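Local coordinates for 4-phosphoerythronate dehydrogenase (Lactobacillus jensenii, PDB 4PRK) that catalyses, as an NAD-dependent D-lactate dehydrogenase of the D-isomer-specific 2-hydroxyacid dehydrogenase family, the interconversion of pyruvate and D-lactate, at the interface of chains A and B. Residues are numbered along the deposited sequence; one frame, centred on the assembly and turned at random. Chains: chain A/B, 4-phosphoerythronate dehydrogenase.

Contact 1: the interface of chains A and B. Residues chain A 102, 104-105, 108, 297, 299-302; chain B 119, 140-143, 145-146.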
# COMPACT_ATOMS: atom_id res chain seq x y z
N SER A 102 10.71 14.31 -11.35
CA SER A 102 9.71 13.44 -10.77
C SER A 102 10.41 12.20 -10.25
O SER A 102 10.75 11.33 -11.04
CB SER A 102 8.65 13.08 -11.81
OG SER A 102 7.89 11.95 -11.44
N ARG A 104 9.22 9.59 -8.92
CA ARG A 104 8.44 8.43 -9.34
C ARG A 104 8.70 7.98 -10.79
O ARG A 104 8.64 6.81 -11.08
CB ARG A 104 6.96 8.63 -9.08
CG ARG A 104 6.55 8.37 -7.64
CD ARG A 104 6.62 6.91 -7.27
NE ARG A 104 5.57 6.11 -7.88
CZ ARG A 104 4.63 5.45 -7.22
NH1 ARG A 104 4.58 5.49 -5.90
NH2 ARG A 104 3.73 4.75 -7.88
N ALA A 105 8.94 8.91 -11.70
CA ALA A 105 9.27 8.58 -13.09
C ALA A 105 10.43 7.62 -13.10
O ALA A 105 10.39 6.54 -13.65
CB ALA A 105 9.62 9.82 -13.88
N GLU A 108 9.84 4.21 -11.14
CA GLU A 108 8.93 3.29 -11.85
C GLU A 108 9.63 2.60 -13.00
O GLU A 108 9.32 1.44 -13.36
CB GLU A 108 7.66 4.04 -12.30
CG GLU A 108 6.69 4.32 -11.17
CD GLU A 108 5.41 5.05 -11.55
OE1 GLU A 108 5.07 5.14 -12.76
OE2 GLU A 108 4.70 5.49 -10.62
N ALA A 297 14.68 7.05 -18.03
CA ALA A 297 13.83 6.80 -16.82
C ALA A 297 13.01 8.07 -16.50
O ALA A 297 11.85 8.03 -16.10
CB ALA A 297 14.67 6.39 -15.61
N PHE A 299 11.63 10.15 -18.49
CA PHE A 299 10.92 10.75 -19.62
C PHE A 299 9.41 10.45 -19.55
O PHE A 299 8.90 9.53 -20.27
CB PHE A 299 11.57 10.23 -20.93
CG PHE A 299 11.05 10.87 -22.19
CD1 PHE A 299 10.81 12.24 -22.27
CD2 PHE A 299 10.87 10.11 -23.33
CE1 PHE A 299 10.33 12.80 -23.43
CE2 PHE A 299 10.41 10.67 -24.50
CZ PHE A 299 10.16 12.03 -24.55
N THR A 300 8.73 11.14 -18.62
CA THR A 300 7.26 11.15 -18.54
C THR A 300 6.75 12.58 -18.75
O THR A 300 7.52 13.53 -18.74
CB THR A 300 6.77 10.72 -17.16
OG1 THR A 300 7.24 11.66 -16.18
CG2 THR A 300 7.35 9.35 -16.84
N LYS A 301 5.44 12.71 -18.95
CA LYS A 301 4.79 14.00 -19.11
C LYS A 301 4.99 14.85 -17.87
O LYS A 301 5.20 16.02 -17.96
CB LYS A 301 3.29 13.81 -19.26
CG LYS A 301 2.85 12.97 -20.45
CD LYS A 301 2.60 13.83 -21.67
CE LYS A 301 1.74 13.09 -22.68
NZ LYS A 301 1.46 14.04 -23.81
N THR A 302 4.88 14.24 -16.70
CA THR A 302 5.13 14.97 -15.49
C THR A 302 6.55 15.55 -15.50
O THR A 302 6.74 16.67 -15.07
CB THR A 302 4.93 14.07 -14.27
OG1 THR A 302 3.68 13.37 -14.38
CG2 THR A 302 5.02 14.94 -12.91
N ARG B 119 6.17 2.01 -20.38
CA ARG B 119 7.44 2.69 -20.50
C ARG B 119 8.05 2.56 -21.92
O ARG B 119 9.12 3.14 -22.20
CB ARG B 119 8.41 2.11 -19.48
CG ARG B 119 8.04 2.30 -18.02
CD ARG B 119 7.63 3.70 -17.62
NE ARG B 119 8.71 4.62 -17.86
CZ ARG B 119 9.16 5.54 -17.02
NH1 ARG B 119 8.63 5.68 -15.83
NH2 ARG B 119 10.19 6.28 -17.38
N ILE B 140 7.37 9.21 -25.21
CA ILE B 140 7.08 9.69 -23.84
C ILE B 140 6.11 8.78 -23.08
O ILE B 140 5.21 8.17 -23.64
CB ILE B 140 6.57 11.12 -23.86
CG1 ILE B 140 6.83 11.80 -22.51
CG2 ILE B 140 5.10 11.16 -24.29
CD1 ILE B 140 6.76 13.31 -22.52
N SER B 141 6.32 8.70 -21.78
CA SER B 141 5.58 7.84 -20.90
C SER B 141 4.87 8.64 -19.81
O SER B 141 4.73 9.84 -19.91
CB SER B 141 6.51 6.80 -20.27
OG SER B 141 5.78 5.72 -19.77
N ASN B 142 4.38 7.95 -18.81
CA ASN B 142 3.78 8.60 -17.66
C ASN B 142 3.84 7.70 -16.44
O ASN B 142 4.01 6.47 -16.55
CB ASN B 142 2.35 8.99 -17.97
CG ASN B 142 1.92 10.27 -17.27
OD1 ASN B 142 2.72 10.98 -16.67
ND2 ASN B 142 0.65 10.56 -17.35
N GLU B 143 3.72 8.31 -15.26
CA GLU B 143 3.73 7.55 -14.01
C GLU B 143 2.44 6.78 -13.89
O GLU B 143 1.36 7.21 -14.40
CB GLU B 143 3.89 8.47 -12.79
CG GLU B 143 5.22 9.22 -12.77
CD GLU B 143 5.33 10.44 -13.68
OE1 GLU B 143 4.30 10.93 -14.19
OE2 GLU B 143 6.46 10.95 -13.84
N TYR B 145 0.51 6.31 -11.49
CA TYR B 145 -0.56 6.94 -10.73
C TYR B 145 -1.30 7.97 -11.53
O TYR B 145 -2.17 8.59 -10.99
CB TYR B 145 -0.10 7.58 -9.41
CG TYR B 145 1.02 8.59 -9.57
CD1 TYR B 145 0.76 9.95 -9.89
CD2 TYR B 145 2.32 8.19 -9.41
CE1 TYR B 145 1.80 10.84 -10.04
CE2 TYR B 145 3.35 9.05 -9.56
CZ TYR B 145 3.11 10.36 -9.86
OH TYR B 145 4.21 11.12 -9.97
N ASN B 146 -0.96 8.17 -12.80
CA ASN B 146 -1.71 9.08 -13.67
C ASN B 146 -2.49 8.26 -14.62
O ASN B 146 -3.10 8.80 -15.50
CB ASN B 146 -0.78 10.01 -14.43
CG ASN B 146 -0.17 11.07 -13.53
OD1 ASN B 146 -0.78 11.42 -12.49
ND2 ASN B 146 1.04 11.51 -13.82
O HOH W 1 6.07 4.86 -15.06

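Contact 2: the interface of chains A and B. Residues chain A 112-113, 116, 121, 291; chain B 112-113, 116, 121, 291.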
# COMPACT_ATOMS: atom_id res chain seq x y z
N THR A 112 9.82 -1.35 -13.10
CA THR A 112 9.36 -1.98 -14.33
C THR A 112 10.43 -2.89 -14.90
O THR A 112 10.17 -4.06 -15.27
CB THR A 112 9.04 -0.88 -15.38
OG1 THR A 112 7.89 -0.19 -14.98
CG2 THR A 112 8.80 -1.43 -16.70
N GLN A 113 11.65 -2.37 -15.01
CA GLN A 113 12.75 -3.18 -15.56
C GLN A 113 13.06 -4.38 -14.68
O GLN A 113 13.17 -5.51 -15.19
CB GLN A 113 14.01 -2.35 -15.73
CG GLN A 113 13.94 -1.45 -16.93
CD GLN A 113 15.27 -0.79 -17.30
OE1 GLN A 113 16.35 -1.32 -17.05
NE2 GLN A 113 15.19 0.40 -17.93
N TYR A 116 10.11 -7.03 -15.21
CA TYR A 116 10.31 -7.71 -16.50
C TYR A 116 11.44 -8.75 -16.46
O TYR A 116 11.26 -9.92 -16.86
CB TYR A 116 10.54 -6.70 -17.61
CG TYR A 116 10.78 -7.29 -18.97
CD1 TYR A 116 12.02 -7.69 -19.31
CD2 TYR A 116 9.79 -7.30 -19.95
CE1 TYR A 116 12.30 -8.21 -20.54
CE2 TYR A 116 10.04 -7.78 -21.23
CZ TYR A 116 11.32 -8.25 -21.49
OH TYR A 116 11.70 -8.71 -22.66
N ILE A 121 10.95 -12.34 -19.24
CA ILE A 121 10.16 -12.24 -20.43
C ILE A 121 11.05 -12.29 -21.67
O ILE A 121 10.67 -12.88 -22.67
CB ILE A 121 9.27 -11.01 -20.41
CG1 ILE A 121 8.20 -11.14 -19.30
CG2 ILE A 121 8.62 -10.78 -21.76
CD1 ILE A 121 7.48 -9.84 -18.93
N ILE A 291 18.12 -5.39 -20.06
CA ILE A 291 17.46 -4.29 -20.70
C ILE A 291 18.40 -3.12 -20.74
O ILE A 291 19.05 -2.85 -19.74
CB ILE A 291 16.19 -3.86 -19.94
CG1 ILE A 291 15.05 -4.81 -20.16
CG2 ILE A 291 15.69 -2.49 -20.38
CD1 ILE A 291 13.86 -4.51 -19.25
N THR B 112 3.45 -6.57 -14.81
CA THR B 112 4.78 -6.42 -15.37
C THR B 112 4.70 -6.09 -16.88
O THR B 112 5.40 -5.18 -17.41
CB THR B 112 5.59 -7.71 -15.17
OG1 THR B 112 5.82 -7.90 -13.77
CG2 THR B 112 6.90 -7.65 -15.86
N GLN B 113 3.88 -6.83 -17.58
CA GLN B 113 3.76 -6.54 -19.00
C GLN B 113 3.20 -5.16 -19.25
O GLN B 113 3.68 -4.42 -20.14
CB GLN B 113 2.89 -7.59 -19.68
CG GLN B 113 3.62 -8.93 -19.76
CD GLN B 113 2.92 -9.92 -20.65
OE1 GLN B 113 2.17 -9.56 -21.58
NE2 GLN B 113 3.17 -11.19 -20.40
N TYR B 116 6.10 -2.50 -18.55
CA TYR B 116 7.10 -2.45 -19.63
C TYR B 116 6.50 -1.71 -20.87
O TYR B 116 7.15 -0.87 -21.47
CB TYR B 116 7.54 -3.88 -19.96
CG TYR B 116 8.49 -4.05 -21.12
CD1 TYR B 116 8.02 -4.07 -22.41
CD2 TYR B 116 9.82 -4.28 -20.91
CE1 TYR B 116 8.86 -4.27 -23.47
CE2 TYR B 116 10.70 -4.46 -21.96
CZ TYR B 116 10.21 -4.45 -23.23
OH TYR B 116 11.01 -4.63 -24.28
N ILE B 121 9.58 0.22 -23.57
CA ILE B 121 10.98 -0.14 -23.52
C ILE B 121 11.31 -0.85 -24.80
O ILE B 121 12.40 -0.66 -25.31
CB ILE B 121 11.30 -0.97 -22.25
CG1 ILE B 121 11.17 -0.03 -21.04
CG2 ILE B 121 12.70 -1.60 -22.31
CD1 ILE B 121 11.18 -0.73 -19.69
N ILE B 291 4.18 -7.80 -26.22
CA ILE B 291 4.85 -8.92 -25.52
C ILE B 291 3.97 -10.14 -25.74
O ILE B 291 2.73 -10.05 -25.62
CB ILE B 291 4.95 -8.62 -24.01
CG1 ILE B 291 6.09 -7.64 -23.70
CG2 ILE B 291 5.09 -9.90 -23.20
CD1 ILE B 291 5.99 -6.92 -22.35

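Contact 1: the interface of chains A and B
B:Glu143 and B:Ile140, each hiding 63 Å² against chain A, mark the two ends of a chain B segment that lies along the start of helix 301-319 of chain A. B:Glu143 bends at chi2 (78°) after a CG anti to its carbonyl carbon, which carries the carboxylate into a group of hydroxyls. B:Glu143 OE2 accepts from A:Thr300 OG1 at 2.6 Å and also from A:Ser102 OG, while A:Thr302 OG1 gives a 2.5 Å bond to B:Glu143 OE1. All these donors stand out of the carboxylate plane, by 31 to 51°, so the hydroxyls grip it obliquely rather than within its plane. A:Thr300 just precedes helix 301-319 and A:Thr302 lies in its first turn; the helix dipole may favour an ionised carboxylate here. A:Ala105 N donates to A:Ser102 OG, which would help to fix the direction of that hydroxyl.

At the other end, B:Ile140 crosses A:Phe299 at about a right angle and sets CG1 over one ring face, 3.9 Å from the centroid and shifted toward the rim. Between these ends runs a short parallel beta bridge: B:Ser141 N donates to A:Phe299 O at 3.1 Å, in the carbonyl plane, and A:Lys301, with 60 Å² hidden, donates back through its backbone N to B:Ser141 O, from above the carbonyl plane.

B:Arg119 secures the flank through main-chain carbonyls, NH2 reaching A:Ala297 O at 2.7 Å nearly in the guanidinium plane. Its NH1 bonds A:Ala105 O on a lone pair, and shares with A:Glu108 OE1 and B:Asn142 O a water that lies 2.8 Å from B:Arg119 NH1.

Contact 2: the interface of chains A and B
Helix 103-118 of chain A and its counterpart 103-119 of chain B pair across the two-fold, with the start of helix 121-129 and strand 290-292 of each chain at their flanks. The contact is made through carbon atoms: no nitrogen or oxygen of one side comes within bonding reach of the other. At its centre A:Tyr116 and B:Tyr116, hiding 54 and 59 Å², stack with centroids 4.3 Å apart and planes inclined by 16°. The overlap is offset: CE2 of each ring sits above the rim of the other. Both side chains hold CG anti to the backbone N (chi1 179° in A:Tyr116), which projects the rings toward the axis. The opposite face of each ring is backed by CB of Ile121 from its own chain, so every tyrosine lies between its mate and an isoleucine.

Thr112 turns its methyl, anti to its own backbone N, against the partner helix: A:Thr112 CG2 approaches B:Tyr116 CA at 3.5 Å, and B:Thr112 CG2 meets A:Tyr116 CA at the same distance. A:Ile121 and B:Thr112 slide past each other in opposite directions, with A:Ile121 CD1 3.8 Å from B:Thr112 CG2. Farther out, Ile121 and Ile291 of opposite chains cross at about a right angle and touch branch to branch, A:Ile291 CG2 lying 3.7 Å from B:Ile121 CG2.

Contact 1 and contact 2 have C-alpha centres about 15 Å apart and belong to one two-fold interface. Helix 103-118 of chain A serves both: its first turns face contact 1, and its later turns contact 2. In chain B the corresponding helix 103-119 supplies contact 2 and, at its last residue, the arginine of contact 1. Contact 2, made through carbon atoms, straddles the axis, whereas contact 1, rich in hydrogen bonds, lies to one side of it and recurs with the chains exchanged. This arrangement is consistent with a dimer of the kind common in this family; the deposited assembly contains four copies, so the pair is a part of it.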